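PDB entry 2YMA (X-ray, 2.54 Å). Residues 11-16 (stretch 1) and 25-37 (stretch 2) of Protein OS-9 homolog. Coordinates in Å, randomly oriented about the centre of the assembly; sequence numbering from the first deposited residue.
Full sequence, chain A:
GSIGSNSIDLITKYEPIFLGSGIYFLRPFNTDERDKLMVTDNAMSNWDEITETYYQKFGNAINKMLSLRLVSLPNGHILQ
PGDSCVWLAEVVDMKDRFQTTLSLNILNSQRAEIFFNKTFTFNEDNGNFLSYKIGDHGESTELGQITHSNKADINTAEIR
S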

# COMPACT_ATOMS: atom_id res chain seq x y z
N ILE A 11 -3.22 31.86 4.06
CA ILE A 11 -3.69 30.50 3.89
C ILE A 11 -2.63 29.59 3.27
O ILE A 11 -2.10 29.88 2.19
CB ILE A 11 -4.97 30.49 3.05
CG1 ILE A 11 -6.06 31.30 3.78
CG2 ILE A 11 -5.41 29.06 2.76
CD1 ILE A 11 -7.42 31.30 3.08
N THR A 12 -2.32 28.50 3.97
CA THR A 12 -1.28 27.57 3.54
C THR A 12 -1.89 26.32 2.89
O THR A 12 -3.07 26.03 3.09
CB THR A 12 -0.40 27.13 4.74
OG1 THR A 12 0.12 28.29 5.40
CG2 THR A 12 0.76 26.26 4.28
N LYS A 13 -1.08 25.60 2.12
CA LYS A 13 -1.53 24.36 1.50
C LYS A 13 -1.82 23.30 2.56
O LYS A 13 -2.84 22.62 2.51
CB LYS A 13 -0.47 23.83 0.53
N TYR A 14 -0.93 23.20 3.53
CA TYR A 14 -1.02 22.16 4.55
C TYR A 14 -1.07 22.77 5.93
O TYR A 14 -0.34 23.71 6.23
CB TYR A 14 0.20 21.23 4.47
CG TYR A 14 0.27 20.32 3.25
CD1 TYR A 14 -0.44 19.13 3.21
CD2 TYR A 14 1.09 20.63 2.17
CE1 TYR A 14 -0.37 18.30 2.11
CE2 TYR A 14 1.17 19.80 1.06
CZ TYR A 14 0.43 18.63 1.04
OH TYR A 14 0.50 17.79 -0.05
N GLU A 15 -1.93 22.22 6.78
CA GLU A 15 -1.95 22.54 8.20
C GLU A 15 -1.19 21.47 8.99
O GLU A 15 -1.57 20.29 8.96
CB GLU A 15 -3.38 22.65 8.72
CG GLU A 15 -4.13 23.88 8.22
CD GLU A 15 -3.48 25.17 8.68
OE1 GLU A 15 -2.89 25.20 9.79
OE2 GLU A 15 -3.56 26.17 7.93
N PRO A 16 -0.12 21.86 9.69
CA PRO A 16 0.70 20.92 10.45
C PRO A 16 0.14 20.67 11.84
O PRO A 16 -0.18 21.61 12.53
CB PRO A 16 2.06 21.62 10.56
CG PRO A 16 1.83 23.05 10.06
CD PRO A 16 0.36 23.24 9.85
N PHE A 25 1.85 15.69 11.51
CA PHE A 25 0.83 15.32 10.53
C PHE A 25 0.56 16.55 9.65
O PHE A 25 0.20 17.62 10.15
CB PHE A 25 -0.45 14.87 11.25
CG PHE A 25 -1.49 14.24 10.35
CD1 PHE A 25 -1.47 12.87 10.09
CD2 PHE A 25 -2.49 15.01 9.78
CE1 PHE A 25 -2.43 12.28 9.27
CE2 PHE A 25 -3.45 14.43 8.96
CZ PHE A 25 -3.42 13.07 8.70
N LEU A 26 0.74 16.40 8.35
CA LEU A 26 0.45 17.49 7.42
C LEU A 26 -0.88 17.26 6.74
O LEU A 26 -1.02 16.35 5.91
CB LEU A 26 1.55 17.62 6.35
CG LEU A 26 2.89 18.03 6.94
CD1 LEU A 26 3.95 18.26 5.86
CD2 LEU A 26 2.68 19.28 7.75
N ARG A 27 -1.86 18.07 7.10
CA ARG A 27 -3.16 17.93 6.50
C ARG A 27 -3.39 19.01 5.47
O ARG A 27 -3.46 20.19 5.81
CB ARG A 27 -4.28 18.02 7.52
CG ARG A 27 -5.60 18.28 6.82
CD ARG A 27 -6.71 17.38 7.29
NE ARG A 27 -6.43 15.95 7.14
CZ ARG A 27 -7.01 15.02 7.89
NH1 ARG A 27 -7.88 15.40 8.84
NH2 ARG A 27 -6.74 13.73 7.72
N PRO A 28 -3.55 18.61 4.22
CA PRO A 28 -3.79 19.57 3.14
C PRO A 28 -5.12 20.29 3.33
O PRO A 28 -6.11 19.64 3.68
CB PRO A 28 -3.84 18.69 1.89
CG PRO A 28 -4.25 17.34 2.39
CD PRO A 28 -3.64 17.21 3.76
N PHE A 29 -5.14 21.61 3.11
CA PHE A 29 -6.39 22.37 3.18
C PHE A 29 -7.35 21.90 2.08
O PHE A 29 -8.57 21.86 2.27
CB PHE A 29 -6.13 23.89 3.11
N ASN A 30 -6.79 21.51 0.93
CA ASN A 30 -7.56 20.87 -0.14
C ASN A 30 -7.95 19.42 0.19
O ASN A 30 -7.11 18.51 0.13
CB ASN A 30 -6.79 20.93 -1.47
CG ASN A 30 -7.46 20.13 -2.58
OD1 ASN A 30 -8.64 19.77 -2.48
ND2 ASN A 30 -6.72 19.85 -3.64
N THR A 31 -9.21 19.19 0.53
CA THR A 31 -9.66 17.87 0.99
C THR A 31 -9.46 16.75 -0.03
O THR A 31 -9.70 15.57 0.28
CB THR A 31 -11.15 17.90 1.45
N ASP A 32 -9.04 17.10 -1.25
CA ASP A 32 -8.91 16.12 -2.33
C ASP A 32 -7.53 15.46 -2.40
O ASP A 32 -7.38 14.38 -2.97
CB ASP A 32 -9.24 16.77 -3.68
N GLU A 33 -6.54 16.11 -1.80
CA GLU A 33 -5.17 15.61 -1.76
C GLU A 33 -4.85 14.88 -0.46
O GLU A 33 -5.60 14.96 0.52
CB GLU A 33 -4.19 16.76 -1.96
CG GLU A 33 -4.41 17.54 -3.24
CD GLU A 33 -3.43 18.68 -3.38
OE1 GLU A 33 -2.42 18.69 -2.65
OE2 GLU A 33 -3.67 19.57 -4.24
N ARG A 34 -3.71 14.18 -0.43
CA ARG A 34 -3.45 13.26 0.67
C ARG A 34 -2.59 13.80 1.80
O ARG A 34 -1.80 14.72 1.62
CB ARG A 34 -2.89 11.93 0.17
CG ARG A 34 -1.77 12.05 -0.78
CD ARG A 34 -1.26 10.70 -1.23
NE ARG A 34 0.07 10.87 -1.79
CZ ARG A 34 0.32 10.94 -3.09
NH1 ARG A 34 -0.66 10.80 -3.96
NH2 ARG A 34 1.56 11.13 -3.52
N ASP A 35 -2.78 13.21 2.97
CA ASP A 35 -2.04 13.56 4.16
C ASP A 35 -0.58 13.15 3.97
O ASP A 35 -0.30 12.16 3.30
CB ASP A 35 -2.68 12.88 5.38
CG ASP A 35 -4.15 13.29 5.60
OD1 ASP A 35 -4.49 14.49 5.49
OD2 ASP A 35 -4.99 12.40 5.90
N LYS A 36 0.34 13.93 4.53
CA LYS A 36 1.77 13.65 4.54
C LYS A 36 2.24 13.64 5.98
O LYS A 36 1.51 14.08 6.87
CB LYS A 36 2.57 14.78 3.89
CG LYS A 36 2.66 14.81 2.40
CD LYS A 36 3.66 15.91 2.03
CE LYS A 36 3.89 15.98 0.54
NZ LYS A 36 4.81 17.09 0.20
N LEU A 37 3.47 13.19 6.20
CA LEU A 37 4.13 13.30 7.50
C LEU A 37 5.43 14.09 7.35
O LEU A 37 6.16 13.94 6.36
CB LEU A 37 4.45 11.93 8.09
CG LEU A 37 3.25 11.03 8.41
CD1 LEU A 37 3.71 9.63 8.80
CD2 LEU A 37 2.32 11.64 9.46

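This contact is a short antiparallel pairing of two strands, held by three backbone hydrogen bonds and covered on one side by the ring of Tyr14. Strand 14-16 runs against strand 25-28, with 151° between their directions. Glu15 and Arg27 form the hydrogen-bonded pair. Glu15 N donates to Arg27 O at 2.7 Å, and Arg27 N donates to Glu15 O at 2.9 Å. A third bond lies just beyond the strand, where Phe29 N donates to Lys13 O at 2.6 Å. All three are nearly straight, with angles at the hydrogen of 168° to 172°.

Tyr14 with Pro28 and Pro16 with Leu26 are non-hydrogen-bonded pairs. The proline nitrogens carry no hydrogen to donate, so both prolines fit these positions. Here the chains approach through CA-H...O contacts instead. Tyr14 CA lies 3.4 Å from Arg27 O, Pro28 CA 3.3 Å from Lys13 O, and Pro16 CA 3.4 Å from Phe25 O.

The side chains of these two pairs share one face of the sheet. Tyr14 has the largest area covered by the other stretch. Its CE1 meets Pro28 CB at 3.5 Å, and its CD1 lies 4.0 Å from Leu26 CB. The ring reaches across to the following segment, where Tyr14 OH is 3.9 Å from Lys36 CE. Arg34 O lies at the ring edge, 3.9 Å from Tyr14 CE1. Pro16 CB packs on Leu26 CD2 at 3.7 Å.

Glu15 and Arg27 point to the other face, but they form no salt bridge with each other. The end of Glu15 leads away. Arg27 turns to Asp35 within its own stretch: Arg27 NE donates to Asp35 OD1 and Arg27 NH2 to Asp35 OD2, each at 2.9 Å. The side chains of Lys13 and Phe29 are not modelled beyond CB.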